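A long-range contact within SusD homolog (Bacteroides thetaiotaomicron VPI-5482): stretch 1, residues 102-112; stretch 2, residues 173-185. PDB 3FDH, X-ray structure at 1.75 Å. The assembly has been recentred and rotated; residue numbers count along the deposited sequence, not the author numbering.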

# COMPACT_ATOMS: atom_id res chain seq x y z
N ASP A 102 25.88 13.17 -14.74
CA ASP A 102 26.09 12.63 -13.40
C ASP A 102 26.80 11.29 -13.42
O ASP A 102 26.70 10.51 -12.50
CB ASP A 102 24.77 12.53 -12.65
CG ASP A 102 24.16 13.87 -12.38
OD1 ASP A 102 24.93 14.84 -12.23
OD2 ASP A 102 22.92 13.96 -12.33
N HIS A 103 27.50 11.04 -14.50
CA HIS A 103 28.31 9.81 -14.60
C HIS A 103 29.11 9.58 -13.33
O HIS A 103 29.71 10.49 -12.77
CB HIS A 103 29.28 9.89 -15.78
CG HIS A 103 30.26 11.03 -15.70
ND1 HIS A 103 29.93 12.32 -16.07
CD2 HIS A 103 31.55 11.07 -15.30
CE1 HIS A 103 30.98 13.10 -15.89
NE2 HIS A 103 31.98 12.37 -15.43
N GLY A 104 29.12 8.34 -12.87
CA GLY A 104 29.86 7.96 -11.67
C GLY A 104 29.02 7.89 -10.42
O GLY A 104 29.50 7.51 -9.35
N ASN A 105 27.77 8.31 -10.54
CA ASN A 105 26.84 8.26 -9.41
C ASN A 105 25.98 7.02 -9.54
O ASN A 105 24.79 7.07 -9.83
CB ASN A 105 26.05 9.55 -9.31
CG ASN A 105 26.91 10.69 -8.89
OD1 ASN A 105 27.38 10.72 -7.76
ND2 ASN A 105 27.12 11.62 -9.78
N ASP A 106 26.63 5.89 -9.32
CA ASP A 106 26.02 4.56 -9.50
C ASP A 106 25.05 4.20 -8.41
O ASP A 106 24.03 3.55 -8.67
CB ASP A 106 27.10 3.47 -9.64
CG ASP A 106 27.91 3.63 -10.90
OD1 ASP A 106 27.32 3.85 -11.98
OD2 ASP A 106 29.16 3.52 -10.82
N VAL A 107 25.35 4.66 -7.20
CA VAL A 107 24.50 4.39 -6.05
C VAL A 107 23.17 5.16 -6.19
O VAL A 107 22.10 4.61 -6.02
CB VAL A 107 25.20 4.63 -4.70
CG1 VAL A 107 24.16 4.69 -3.57
CG2 VAL A 107 26.23 3.50 -4.45
N THR A 108 23.28 6.42 -6.59
CA THR A 108 22.12 7.27 -6.83
C THR A 108 21.31 6.65 -7.96
O THR A 108 20.09 6.63 -7.95
CB THR A 108 22.55 8.71 -7.22
OG1 THR A 108 23.12 9.35 -6.07
CG2 THR A 108 21.37 9.52 -7.67
N ARG A 109 22.04 6.06 -8.89
CA ARG A 109 21.43 5.45 -10.07
C ARG A 109 20.58 4.26 -9.65
O ARG A 109 19.47 4.05 -10.14
CB ARG A 109 22.50 5.01 -11.07
CG ARG A 109 21.92 4.63 -12.41
CD ARG A 109 22.98 4.14 -13.37
NE ARG A 109 22.55 4.35 -14.74
CZ ARG A 109 23.16 3.87 -15.82
NH1 ARG A 109 24.23 3.12 -15.69
NH2 ARG A 109 22.69 4.14 -17.02
N GLY A 110 21.13 3.50 -8.72
CA GLY A 110 20.48 2.32 -8.21
C GLY A 110 19.23 2.69 -7.44
O GLY A 110 18.19 2.04 -7.54
N MSE A 111 19.33 3.76 -6.67
CA MSE A 111 18.15 4.19 -5.90
C MSE A 111 17.02 4.55 -6.88
O MSE A 111 15.84 4.23 -6.64
CB MSE A 111 18.49 5.40 -5.02
CG MSE A 111 19.58 5.14 -4.01
SE MSE A 111 20.13 6.73 -3.07
CE MSE A 111 21.48 5.96 -1.93
N ALA A 112 17.39 5.25 -7.93
CA ALA A 112 16.46 5.67 -8.99
C ALA A 112 15.86 4.47 -9.70
O ALA A 112 14.69 4.48 -10.09
CB ALA A 112 17.14 6.61 -10.00
N GLN A 173 25.74 -1.42 -5.08
CA GLN A 173 26.93 -1.98 -4.44
C GLN A 173 28.17 -1.28 -4.90
O GLN A 173 29.27 -1.68 -4.54
CB GLN A 173 27.05 -3.47 -4.70
CG GLN A 173 25.86 -4.23 -4.12
CD GLN A 173 25.95 -5.72 -4.33
OE1 GLN A 173 26.75 -6.39 -3.71
NE2 GLN A 173 25.09 -6.24 -5.19
N LYS A 174 27.98 -0.23 -5.67
CA LYS A 174 29.10 0.57 -6.19
C LYS A 174 29.26 1.85 -5.42
O LYS A 174 29.13 1.86 -4.20
CB LYS A 174 28.92 0.86 -7.67
CG LYS A 174 28.71 -0.42 -8.50
CD LYS A 174 28.49 -0.11 -9.96
CE LYS A 174 28.15 -1.37 -10.74
NZ LYS A 174 27.54 -1.11 -12.07
N GLU A 175 29.51 2.94 -6.14
CA GLU A 175 29.71 4.25 -5.51
C GLU A 175 29.03 5.43 -6.18
O GLU A 175 28.53 5.36 -7.29
CB GLU A 175 31.17 4.62 -5.53
CG GLU A 175 32.10 3.48 -5.25
CD GLU A 175 32.55 3.41 -3.82
OE1 GLU A 175 31.68 3.33 -2.91
OE2 GLU A 175 33.80 3.42 -3.63
N ASP A 176 29.09 6.52 -5.44
CA ASP A 176 28.65 7.84 -5.88
C ASP A 176 29.81 8.82 -5.85
O ASP A 176 30.75 8.69 -5.07
CB ASP A 176 27.56 8.42 -4.97
CG ASP A 176 26.16 8.08 -5.42
OD1 ASP A 176 25.96 7.43 -6.46
OD2 ASP A 176 25.25 8.51 -4.72
N LEU A 177 29.74 9.81 -6.72
CA LEU A 177 30.72 10.89 -6.73
C LEU A 177 30.18 12.01 -5.86
O LEU A 177 30.88 12.61 -5.04
CB LEU A 177 31.00 11.41 -8.13
CG LEU A 177 31.80 10.51 -9.06
CD1 LEU A 177 32.00 11.21 -10.39
CD2 LEU A 177 33.14 10.18 -8.43
N ALA A 178 28.92 12.33 -6.08
CA ALA A 178 28.23 13.37 -5.31
C ALA A 178 27.39 12.73 -4.21
O ALA A 178 26.64 11.82 -4.46
CB ALA A 178 27.36 14.22 -6.21
N ASP A 179 27.54 13.24 -3.01
CA ASP A 179 26.83 12.74 -1.82
C ASP A 179 25.32 13.01 -1.86
O ASP A 179 24.86 14.16 -1.83
CB ASP A 179 27.44 13.35 -0.54
CG ASP A 179 26.93 12.67 0.71
OD1 ASP A 179 26.18 11.68 0.60
OD2 ASP A 179 27.31 13.15 1.81
N VAL A 180 24.57 11.92 -1.88
CA VAL A 180 23.12 11.94 -2.05
C VAL A 180 22.38 11.96 -0.71
O VAL A 180 21.15 12.08 -0.65
CB VAL A 180 22.64 10.69 -2.83
CG1 VAL A 180 22.71 9.44 -1.91
CG2 VAL A 180 21.21 10.91 -3.35
N THR A 181 23.16 11.89 0.35
CA THR A 181 22.62 11.73 1.69
C THR A 181 21.40 12.59 2.02
O THR A 181 20.39 12.08 2.48
CB THR A 181 23.68 11.96 2.79
OG1 THR A 181 24.72 10.98 2.66
CG2 THR A 181 23.06 11.81 4.18
N GLU A 182 21.53 13.89 1.81
CA GLU A 182 20.47 14.82 2.25
C GLU A 182 19.24 14.79 1.36
O GLU A 182 18.15 15.23 1.76
CB GLU A 182 21.04 16.25 2.37
CG GLU A 182 22.16 16.38 3.43
CD GLU A 182 21.73 15.98 4.85
OE1 GLU A 182 20.52 16.07 5.17
OE2 GLU A 182 22.63 15.61 5.65
N GLN A 183 19.41 14.19 0.18
CA GLN A 183 18.32 14.08 -0.81
C GLN A 183 17.60 12.74 -0.71
O GLN A 183 16.48 12.57 -1.18
CB GLN A 183 18.85 14.27 -2.22
CG GLN A 183 19.24 15.71 -2.57
CD GLN A 183 20.49 16.16 -1.91
OE1 GLN A 183 21.54 15.54 -2.09
NE2 GLN A 183 20.42 17.28 -1.17
N ASP A 184 18.26 11.78 -0.09
CA ASP A 184 17.70 10.43 0.10
C ASP A 184 16.82 10.42 1.36
O ASP A 184 17.29 10.17 2.48
CB ASP A 184 18.81 9.38 0.22
CG ASP A 184 18.26 8.00 0.52
OD1 ASP A 184 17.00 7.85 0.48
OD2 ASP A 184 19.07 7.09 0.82
N PHE A 185 15.58 10.79 1.15
CA PHE A 185 14.60 10.90 2.23
C PHE A 185 14.13 9.53 2.73
O PHE A 185 13.38 9.43 3.70
CB PHE A 185 13.36 11.71 1.80
CG PHE A 185 13.67 13.13 1.43
CD1 PHE A 185 14.45 13.91 2.26
CD2 PHE A 185 13.14 13.68 0.27
CE1 PHE A 185 14.73 15.22 1.91
CE2 PHE A 185 13.40 14.97 -0.07
CZ PHE A 185 14.19 15.75 0.74
O HOH W 1 30.88 3.52 -8.89
O HOH W 2 29.25 1.01 -13.22
O HOH W 3 24.41 11.78 -6.39

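The first turn of a helix is here closed by a loop from far along the chain: Asn105 sits at the N-cap position, yet its side chain makes no capping bond, and acceptors of the second stretch meet the amides of the first turn instead. Glu175 O takes two of them, from Asp106 N at 2.8 Å and from Val107 N at 3.3 Å; Asp106 N also makes a weak bond to Gly104 O at 3.3 Å. Asp176 then serves Thr108 with both carboxylate oxygens: Thr108 N donates to Asp176 OD1 (2.9 Å, nearly straight at 164°), and Thr108 OG1 donates to Asp176 OD2 (2.7 Å). An aspartate suits this place because its short side chain presents two acceptors at once, and its negative charge lies where the helix dipole is positive. Its chi1 of -91° lies off the usual wells, and although its CA-to-CB bond points sideways, the carboxylate reaches the helix. Within that first turn the CB of Val107 points toward the loop, and Val107 CG2 lies 3.3 Å from Lys174 O; its compact branched side chain is buried beside the polar network.

The side chain of Asn105 instead faces the loop and its own turn. Asn105 OD1 accepts from Leu177 N at 2.7 Å and from Ala178 N at 2.8 Å, while Asn105 ND2 donates to Asp102 O at 3.0 Å. The amide suits this buried position because it can accept and donate at once, tying the loop to the type II turn that runs from Asp102 to Asn105. Gly104 occupies that turn with a positive phi of 98°, at which a CB would be jammed against the preceding carbonyl oxygen; a CB on Gly104 would also lie 2.7 Å from Leu177 CD1. The bare backbone thus leaves room for the leucine, and Leu177 CD1 also packs 3.4 Å from His103 O.

One turn on from Val107, an apolar contact adds to the polar ones: Met111, a selenomethionine, extends its long, flexible side chain so that Met111 CE meets Val180 CG1 at 3.7 Å. Val180 also faces the helix, with Val180 CB 3.5 Å from Thr108 OG1, so this threonine combines a hydrogen bond with close packing.

Water completes the join. Water 3 donates to Thr108 OG1 (2.8 Å) and to Ala178 O (2.9 Å), linking helix and loop. At the partly exposed Asp106, water 1 donates to Asp106 OD2 (2.6 Å) and accepts from Glu175 N (3.1 Å), so the aspartate binds the loop backbone through solvent. Altogether 604 Å² is buried, summed over both stretches, with the polar bonds concentrated at the start of the helix.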